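Local structure of pyocyanin demethylase (Mycobacterium fortuitum subsp. fortuitum DSM 46621 = ATCC 6841, 5K21) at residues T77-D81 with A82-F86. The protein demethylates pyocyanin, a phenazine of Pseudomonas aeruginosa, by a tautomerizing reaction, and this degradation inhibits the bacterium's biofilms. Residues are numbered along the deposited sequence; the frame is centred on the assembly and turned at random.
Sequences TIHLD and AGEIF
With CG lying opposite its carbonyl carbon (chi1 -50°), Phe-86 runs beside Thr-77, whose CG2, placed anti to the backbone N, meets the ring at its edge, 3.8 Å from CE1 of Phe-86. The small branched threonine offers this methyl to the phenyl while its OG1 accepts a hydrogen bond from Arg-88 NH2 of the second subunit. On the same face, partly exposed here and so suited to polar side chains, the extended Glu-84 brings OE1 to 4.0 Å from CD2 of His-79, at the ring edge, with carboxylate and imidazole planes nearly perpendicular (87°); the imidazole itself stacks on Tyr-55. Residues 77-86 form the turn end of the beta hairpin of strands 70-80 and 83-92 in the closed antiparallel barrel of the allene oxide cyclase-like fold. The other face turns into the barrel and is suitably aliphatic: Ile-78 CB lies 4.1 Å from Ile-85 CB, and Leu-80 CD1 reaches Ile-85 CD1. Ile-78 N bonds to Ile-85 O (2.8 Å), and Ile-85 N to Ile-78 O (2.9 Å). Asp-81 and Ala-82 form a type I turn; Gly-83 then adopts a phi (153°) at which a CB would collide with the carbonyl oxygen of Ala-82, so glycine suits this place.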
loop_
_atom_site.group_PDB
_atom_site.type_symbol
_atom_site.label_atom_id
_atom_site.label_comp_id
_atom_site.label_asym_id
_atom_site.label_seq_id
_atom_site.Cartn_x
_atom_site.Cartn_y
_atom_site.Cartn_z
ATOM N N THR B 77 -1.544 -5.588 -7.594
ATOM C CA THR B 77 -2.383 -5.032 -8.644
ATOM C C THR B 77 -2.312 -5.928 -9.860
ATOM O O THR B 77 -1.227 -6.186 -10.392
ATOM C CB THR B 77 -1.972 -3.620 -9.040
ATOM O OG1 THR B 77 -2.087 -2.762 -7.915
ATOM C CG2 THR B 77 -2.864 -3.087 -10.183
ATOM N N ILE B 78 -3.479 -6.356 -10.316
ATOM C CA ILE B 78 -3.644 -7.150 -11.523
ATOM C C ILE B 78 -4.147 -6.235 -12.618
ATOM O O ILE B 78 -5.064 -5.437 -12.386
ATOM C CB ILE B 78 -4.629 -8.303 -11.264
ATOM C CG1 ILE B 78 -3.941 -9.365 -10.412
ATOM C CG2 ILE B 78 -5.204 -8.853 -12.592
ATOM C CD1 ILE B 78 -4.905 -10.383 -9.792
ATOM N N HIS B 79 -3.517 -6.306 -13.790
ATOM C CA HIS B 79 -3.952 -5.565 -14.966
ATOM C C HIS B 79 -4.471 -6.543 -16.009
ATOM O O HIS B 79 -3.706 -7.369 -16.521
ATOM C CB HIS B 79 -2.803 -4.726 -15.533
ATOM C CG HIS B 79 -3.169 -3.916 -16.742
ATOM N ND1 HIS B 79 -3.410 -4.483 -17.978
ATOM C CD2 HIS B 79 -3.326 -2.580 -16.907
ATOM C CE1 HIS B 79 -3.715 -3.534 -18.848
ATOM N NE2 HIS B 79 -3.663 -2.368 -18.226
ATOM N N LEU B 80 -5.764 -6.452 -16.314
ATOM C CA LEU B 80 -6.385 -7.166 -17.421
ATOM C C LEU B 80 -6.899 -6.146 -18.430
ATOM O O LEU B 80 -6.966 -4.947 -18.149
ATOM C CB LEU B 80 -7.535 -8.052 -16.923
ATOM C CG LEU B 80 -7.166 -8.991 -15.779
ATOM C CD1 LEU B 80 -8.400 -9.634 -15.202
ATOM C CD2 LEU B 80 -6.160 -10.025 -16.267
ATOM N N ASP B 81 -7.244 -6.616 -19.631
ATOM C CA ASP B 81 -7.790 -5.697 -20.631
ATOM C C ASP B 81 -9.060 -5.042 -20.113
ATOM O O ASP B 81 -9.288 -3.850 -20.333
ATOM C CB ASP B 81 -8.067 -6.427 -21.949
ATOM C CG ASP B 81 -6.800 -6.881 -22.662
ATOM O OD1 ASP B 81 -5.687 -6.735 -22.118
ATOM O OD2 ASP B 81 -6.930 -7.427 -23.777
ATOM N N ALA B 82 -9.870 -5.791 -19.373
ATOM C CA ALA B 82 -11.145 -5.279 -18.891
ATOM C C ALA B 82 -10.989 -4.293 -17.732
ATOM O O ALA B 82 -11.904 -3.507 -17.470
ATOM C CB ALA B 82 -12.019 -6.457 -18.451
ATOM N N GLY B 83 -9.850 -4.272 -17.072
ATOM C CA GLY B 83 -9.646 -3.362 -15.966
ATOM C C GLY B 83 -8.628 -3.936 -15.003
ATOM O O GLY B 83 -8.051 -4.991 -15.237
ATOM N N GLU B 84 -8.440 -3.225 -13.898
ATOM C CA GLU B 84 -7.504 -3.634 -12.869
ATOM C C GLU B 84 -8.227 -4.230 -11.671
ATOM O O GLU B 84 -9.388 -3.931 -11.403
ATOM C CB GLU B 84 -6.669 -2.442 -12.409
ATOM C CG GLU B 84 -5.664 -1.961 -13.469
ATOM C CD GLU B 84 -4.817 -0.811 -12.963
ATOM O OE1 GLU B 84 -3.634 -0.726 -13.345
ATOM O OE2 GLU B 84 -5.333 -0.006 -12.164
ATOM N N ILE B 85 -7.497 -5.049 -10.922
ATOM C CA ILE B 85 -7.997 -5.646 -9.692
ATOM C C ILE B 85 -6.946 -5.436 -8.610
ATOM O O ILE B 85 -5.759 -5.697 -8.833
ATOM C CB ILE B 85 -8.316 -7.142 -9.862
ATOM C CG1 ILE B 85 -9.404 -7.303 -10.925
ATOM C CG2 ILE B 85 -8.739 -7.771 -8.527
ATOM C CD1 ILE B 85 -9.691 -8.735 -11.330
ATOM N N PHE B 86 -7.385 -4.963 -7.452
ATOM C CA PHE B 86 -6.524 -4.665 -6.312
ATOM C C PHE B 86 -6.769 -5.673 -5.202
ATOM O O PHE B 86 -7.915 -5.967 -4.872
ATOM C CB PHE B 86 -6.799 -3.269 -5.768
ATOM C CG PHE B 86 -6.808 -2.213 -6.819
ATOM C CD1 PHE B 86 -5.838 -2.185 -7.789
ATOM C CD2 PHE B 86 -7.806 -1.258 -6.835
ATOM C CE1 PHE B 86 -5.852 -1.219 -8.771
ATOM C CE2 PHE B 86 -7.843 -0.295 -7.807
ATOM C CZ PHE B 86 -6.868 -0.260 -8.771
#